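Local coordinates for MdcE (Pseudomonas aeruginosa, PDB 5VIP), which is probably a transferase acting as the gamma subunit of the biotin-independent malonate decarboxylase, a carboxyltransferase of the crotonase-like kind, at residues A[146-150]-A[250-255]; A[24-28]-A[229-235]. All coordinates share one frame; numbering follows the deposited sequence.

Interaction 1: residues A[146-150]-A[250-255]; sequences HPLIG and ALADIL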
loop_
_atom_site.group_PDB
_atom_site.type_symbol
_atom_site.label_atom_id
_atom_site.label_comp_id
_atom_site.label_asym_id
_atom_site.label_seq_id
_atom_site.Cartn_x
_atom_site.Cartn_y
_atom_site.Cartn_z
ATOM N N HIS A 146 -1.111 -13.062 -13.428
ATOM C CA HIS A 146 -1.823 -12.052 -14.207
ATOM C C HIS A 146 -0.900 -10.886 -14.520
ATOM O O HIS A 146 -0.300 -10.308 -13.612
ATOM C CB HIS A 146 -3.056 -11.541 -13.467
ATOM C CG HIS A 146 -4.137 -12.563 -13.316
ATOM N ND1 HIS A 146 -5.240 -12.605 -14.143
ATOM C CD2 HIS A 146 -4.290 -13.578 -12.430
ATOM C CE1 HIS A 146 -6.025 -13.604 -13.771
ATOM N NE2 HIS A 146 -5.473 -14.206 -12.733
ATOM N N PRO A 147 -0.758 -10.539 -15.813
ATOM C CA PRO A 147 -0.005 -9.319 -16.093
ATOM C C PRO A 147 -0.788 -8.111 -15.600
ATOM O O PRO A 147 -1.958 -7.957 -15.953
ATOM C CB PRO A 147 0.130 -9.321 -17.623
ATOM C CG PRO A 147 -0.095 -10.763 -18.027
ATOM C CD PRO A 147 -1.089 -11.290 -17.037
ATOM N N LEU A 148 -0.160 -7.287 -14.767
ATOM C CA LEU A 148 -0.765 -6.032 -14.332
ATOM C C LEU A 148 -0.035 -4.870 -14.949
ATOM O O LEU A 148 1.189 -4.764 -14.826
ATOM C CB LEU A 148 -0.712 -5.857 -12.817
ATOM C CG LEU A 148 -1.752 -6.461 -11.897
ATOM C CD1 LEU A 148 -1.747 -7.978 -12.038
ATOM C CD2 LEU A 148 -1.380 -6.040 -10.473
ATOM N N ILE A 149 -0.791 -3.986 -15.578
ATOM C CA ILE A 149 -0.230 -2.775 -16.149
ATOM C C ILE A 149 -0.970 -1.583 -15.598
ATOM O O ILE A 149 -2.210 -1.532 -15.636
ATOM C CB ILE A 149 -0.316 -2.771 -17.705
ATOM C CG1 ILE A 149 0.442 -3.972 -18.281
ATOM C CG2 ILE A 149 0.254 -1.493 -18.256
ATOM C CD1 ILE A 149 0.102 -4.285 -19.722
ATOM N N GLY A 150 -0.213 -0.615 -15.087
ATOM C CA GLY A 150 -0.810 0.612 -14.594
ATOM C C GLY A 150 -0.654 1.730 -15.617
ATOM O O GLY A 150 0.467 2.082 -15.979
ATOM N N ALA A 250 3.938 -3.780 -23.388
ATOM C CA ALA A 250 4.118 -4.020 -21.959
ATOM C C ALA A 250 3.689 -5.444 -21.621
ATOM O O ALA A 250 4.389 -6.165 -20.924
ATOM C CB ALA A 250 3.334 -2.998 -21.142
ATOM N N LEU A 251 2.545 -5.846 -22.166
ATOM C CA LEU A 251 1.999 -7.180 -21.972
ATOM C C LEU A 251 2.970 -8.248 -22.470
ATOM O O LEU A 251 3.262 -9.226 -21.770
ATOM C CB LEU A 251 0.648 -7.288 -22.684
ATOM C CG LEU A 251 -0.093 -8.615 -22.631
ATOM C CD1 LEU A 251 -0.262 -9.039 -21.185
ATOM C CD2 LEU A 251 -1.450 -8.482 -23.313
ATOM N N ALA A 252 3.479 -8.045 -23.682
ATOM C CA ALA A 252 4.479 -8.935 -24.260
ATOM C C ALA A 252 5.731 -8.994 -23.396
ATOM O O ALA A 252 6.306 -10.065 -23.199
ATOM C CB ALA A 252 4.835 -8.484 -25.687
ATOM N N ASP A 253 6.147 -7.841 -22.876
ATOM C CA ASP A 253 7.355 -7.748 -22.055
ATOM C C ASP A 253 7.217 -8.474 -20.708
ATOM O O ASP A 253 8.191 -9.008 -20.177
ATOM C CB ASP A 253 7.719 -6.272 -21.824
ATOM C CG ASP A 253 9.059 -6.107 -21.142
ATOM O OD1 ASP A 253 10.097 -6.266 -21.818
ATOM O OD2 ASP A 253 9.078 -5.826 -19.928
ATOM N N ILE A 254 6.002 -8.496 -20.165
ATOM C CA ILE A 254 5.735 -9.146 -18.879
ATOM C C ILE A 254 5.662 -10.663 -18.998
ATOM O O ILE A 254 6.281 -11.389 -18.216
ATOM C CB ILE A 254 4.408 -8.643 -18.267
ATOM C CG1 ILE A 254 4.517 -7.172 -17.895
ATOM C CG2 ILE A 254 4.001 -9.489 -17.051
ATOM C CD1 ILE A 254 3.160 -6.464 -17.803
ATOM N N LEU A 255 4.899 -11.135 -19.981
ATOM C CA LEU A 255 4.553 -12.554 -20.091
ATOM C C LEU A 255 5.765 -13.491 -20.054
ATOM O O LEU A 255 6.747 -13.292 -20.771
ATOM C CB LEU A 255 3.746 -12.795 -21.366
ATOM C CG LEU A 255 2.299 -12.309 -21.314
ATOM C CD1 LEU A 255 1.681 -12.293 -22.714
ATOM C CD2 LEU A 255 1.486 -13.185 -20.373
#
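I149 reaches from strand 148-150 to the last turn of the helix that includes 250-254. Its CG1 is anti to the carbonyl carbon (chi1 -59°), which leads that branch towards the helix. Followed outward from CB, the first atom to touch is I149 CG1, which lies 3.7 Å from I254 CD1. The two isoleucine side chains cross at a slant. The tip goes further: I149 CD1 sits 3.8 Å from A250 CB and is equally close to the backbone N of L251. The branch thus passes I254 with CG1 and ends against A250 and the backbone of L251. A250 is small, and its methyl group meets the end of the isoleucine.

P147, just before the strand, packs on the same helix end through its ring. P147 CB is 3.6 Å from L251 CD1 and 3.9 Å from I254 CG2. Its neighbour P147 CG also touches L251 CD1, and it meets L255 CD2 at 3.7 Å. L251 CG is anti to the backbone N (chi1 179°), and this extends the leucine towards the proline ring. L255 is the first residue to leave the helical conformation, so P147 packs at the C-terminal end of the helix. I254 serves both partners. Its CG2 faces the proline, while its CD1 meets I149 and approaches L148 O at 4.0 Å.

The contact is apolar and mostly buried. The axes of 148-150 and 250-254 approach to 9.2 Å and run in broadly opposite directions, 141° apart. Strand 148-152 lies inside the six-stranded mixed sheet, between parallel strands 106-113 and 170-174. Helix 237-254 packs on one face of that sheet. A250 also touches I172 of strand 170-174, L251 touches A106, and both L251 and L255 reach Y56 of strand 56-63.

Interaction 2: residues A[24-28]-A[229-235]; sequences RGLAW and VETVEVP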
loop_
_atom_site.group_PDB
_atom_site.type_symbol
_atom_site.label_atom_id
_atom_site.label_comp_id
_atom_site.label_asym_id
_atom_site.label_seq_id
_atom_site.Cartn_x
_atom_site.Cartn_y
_atom_site.Cartn_z
ATOM N N ARG A 24 -10.524 12.327 -16.556
ATOM C CA ARG A 24 -9.655 11.663 -17.527
ATOM C C ARG A 24 -9.719 10.144 -17.448
ATOM O O ARG A 24 -9.639 9.469 -18.471
ATOM C CB ARG A 24 -8.201 12.089 -17.334
ATOM C CG ARG A 24 -7.911 13.512 -17.673
ATOM C CD ARG A 24 -6.423 13.670 -17.799
ATOM N NE ARG A 24 -6.025 15.057 -17.974
ATOM C CZ ARG A 24 -4.768 15.469 -17.918
ATOM N NH1 ARG A 24 -3.796 14.590 -17.679
ATOM N NH2 ARG A 24 -4.484 16.751 -18.087
ATOM N N GLY A 25 -9.836 9.599 -16.235
ATOM C CA GLY A 25 -9.931 8.159 -16.094
ATOM C C GLY A 25 -11.134 7.601 -16.821
ATOM O O GLY A 25 -11.049 6.568 -17.498
ATOM N N LEU A 26 -12.267 8.287 -16.684
ATOM C CA LEU A 26 -13.495 7.871 -17.351
ATOM C C LEU A 26 -13.359 7.990 -18.870
ATOM O O LEU A 26 -13.723 7.076 -19.609
ATOM C CB LEU A 26 -14.675 8.706 -16.864
ATOM C CG LEU A 26 -16.046 8.330 -17.421
ATOM C CD1 LEU A 26 -16.344 6.847 -17.192
ATOM C CD2 LEU A 26 -17.111 9.208 -16.771
ATOM N N ALA A 27 -12.823 9.121 -19.318
ATOM C CA ALA A 27 -12.590 9.369 -20.742
ATOM C C ALA A 27 -11.740 8.270 -21.363
ATOM O O ALA A 27 -12.068 7.742 -22.422
ATOM C CB ALA A 27 -11.932 10.713 -20.937
ATOM N N TRP A 28 -10.652 7.906 -20.695
ATOM C CA TRP A 28 -9.773 6.881 -21.244
ATOM C C TRP A 28 -10.334 5.480 -21.102
ATOM O O TRP A 28 -10.072 4.621 -21.950
ATOM C CB TRP A 28 -8.399 6.962 -20.596
ATOM C CG TRP A 28 -7.564 8.028 -21.225
ATOM C CD1 TRP A 28 -7.533 9.349 -20.893
ATOM C CD2 TRP A 28 -6.657 7.864 -22.319
ATOM N NE1 TRP A 28 -6.648 10.022 -21.709
ATOM C CE2 TRP A 28 -6.097 9.130 -22.592
ATOM C CE3 TRP A 28 -6.256 6.768 -23.092
ATOM C CZ2 TRP A 28 -5.160 9.332 -23.606
ATOM C CZ3 TRP A 28 -5.326 6.972 -24.105
ATOM C CH2 TRP A 28 -4.789 8.243 -24.348
ATOM N N VAL A 229 0.832 12.484 -25.782
ATOM C CA VAL A 229 -0.466 12.377 -26.442
ATOM C C VAL A 229 -0.909 13.755 -26.970
ATOM O O VAL A 229 -0.497 14.789 -26.435
ATOM C CB VAL A 229 -1.551 11.794 -25.487
ATOM C CG1 VAL A 229 -1.189 10.369 -25.075
ATOM C CG2 VAL A 229 -1.706 12.662 -24.249
ATOM N N GLU A 230 -1.748 13.769 -28.006
ATOM C CA GLU A 230 -2.211 15.040 -28.594
ATOM C C GLU A 230 -3.312 15.714 -27.783
ATOM O O GLU A 230 -3.262 16.926 -27.533
ATOM C CB GLU A 230 -2.716 14.839 -30.032
ATOM C CG GLU A 230 -1.891 13.898 -30.878
ATOM C CD GLU A 230 -2.586 13.512 -32.193
ATOM O OE1 GLU A 230 -3.514 14.236 -32.622
ATOM O OE2 GLU A 230 -2.191 12.485 -32.801
ATOM N N THR A 231 -4.332 14.938 -27.425
ATOM C CA THR A 231 -5.457 15.447 -26.655
ATOM C C THR A 231 -5.662 14.508 -25.476
ATOM O O THR A 231 -6.358 13.495 -25.573
ATOM C CB THR A 231 -6.755 15.547 -27.483
ATOM O OG1 THR A 231 -7.012 14.295 -28.120
ATOM C CG2 THR A 231 -6.643 16.633 -28.556
ATOM N N VAL A 232 -5.031 14.853 -24.368
ATOM C CA VAL A 232 -5.014 14.006 -23.187
ATOM C C VAL A 232 -6.408 13.845 -22.558
ATOM O O VAL A 232 -6.712 12.801 -21.979
ATOM C CB VAL A 232 -4.024 14.577 -22.150
ATOM C CG1 VAL A 232 -4.465 15.958 -21.690
ATOM C CG2 VAL A 232 -3.870 13.634 -20.973
ATOM N N GLU A 233 -7.261 14.860 -22.693
ATOM C CA GLU A 233 -8.574 14.840 -22.049
ATOM C C GLU A 233 -9.539 13.880 -22.743
ATOM O O GLU A 233 -10.334 13.208 -22.092
ATOM C CB GLU A 233 -9.174 16.247 -22.008
ATOM C CG GLU A 233 -8.255 17.322 -21.449
ATOM C CD GLU A 233 -7.865 17.097 -19.988
ATOM O OE1 GLU A 233 -8.634 16.456 -19.232
ATOM O OE2 GLU A 233 -6.784 17.585 -19.593
ATOM N N VAL A 234 -9.496 13.851 -24.070
ATOM C CA VAL A 234 -10.188 12.825 -24.851
ATOM C C VAL A 234 -9.260 12.382 -25.961
ATOM O O VAL A 234 -9.012 13.141 -26.905
ATOM C CB VAL A 234 -11.509 13.313 -25.481
ATOM C CG1 VAL A 234 -12.460 12.137 -25.650
ATOM C CG2 VAL A 234 -12.156 14.406 -24.644
ATOM N N PRO A 235 -8.739 11.152 -25.858
ATOM C CA PRO A 235 -7.726 10.703 -26.813
ATOM C C PRO A 235 -8.198 10.772 -28.256
ATOM O O PRO A 235 -9.360 10.494 -28.558
ATOM C CB PRO A 235 -7.474 9.251 -26.402
ATOM C CG PRO A 235 -8.703 8.849 -25.680
ATOM C CD PRO A 235 -9.147 10.070 -24.947
#
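R24 and W28, one turn apart on the N-terminal helix, meet the loop 229-235 with quite different chemistry. The charged part is a salt bridge between R24 and E233. R24 NH2 lies 2.9 Å from E233 OE2 and reaches it on the syn side, 30° out of the carboxylate plane. R24 NE adds weak bonds to both carboxylate oxygens. The guanidinium and carboxylate planes are turned 65° apart, so this is not a flat, paired bridge. E233 is bent at chi2 (-63°), which folds its carboxylate back to the arginine although its CB points away. R24 NH1 forms a second salt bridge, to D176, and a hydrogen bond to V153 O, so the guanidinium is shared between the loop and these neighbours.

The neutral hydrogen bond comes from the indole. W28 NE1 donates to V232 O at 2.8 Å, with the oxygen near the ring edge. This bond ties the tryptophan to the loop backbone and gives its N-H a partner.

The apolar contacts gather on W28. P235 lies over one face of the ring in a CH-pi contact, with P235 CB 3.7 Å from the centroid of the six-membered ring. V229 CG1 approaches W28 CH2 obliquely at 4.2 Å.

Two methyl groups make van der Waals contacts with polar groups. V232 CG2 sits over one face of the R24 guanidinium, 3.4 Å from R24 NH1. A27 CB is 3.2 Å from E233 O.

The loop links strand 225-227, an outermost strand of the mixed sheet within this chain, to helix 237-254. Through R24, A27 and W28, helix 24-33 is held against this connection. W28 touches both V243 of helix 237-254 and L174 of strand 170-174, and L174 also meets V229 and V232.

Near the start of the modelled chain, 24-28 of helix 24-33 gives the first half of interaction 2. The chain then builds strands 46-53, 56-63 and 106-113 before reaching 146-150, the first half of interaction 1. Strands 170-174 and 225-227 follow. Loop 229-235 then returns to the N-terminal helix and closes interaction 2 over 200 intervening residues. Helix 237-254 starts directly afterwards, and its end closes interaction 1 over 99. The two loops therefore cross rather than nest. The contacts do not touch: their nearest atoms are about 11 Å apart. Helix 237-254 relates them, since interaction 2 holds the loop leading into it and interaction 1 packs its far end on strand 148-152 and the residue before it.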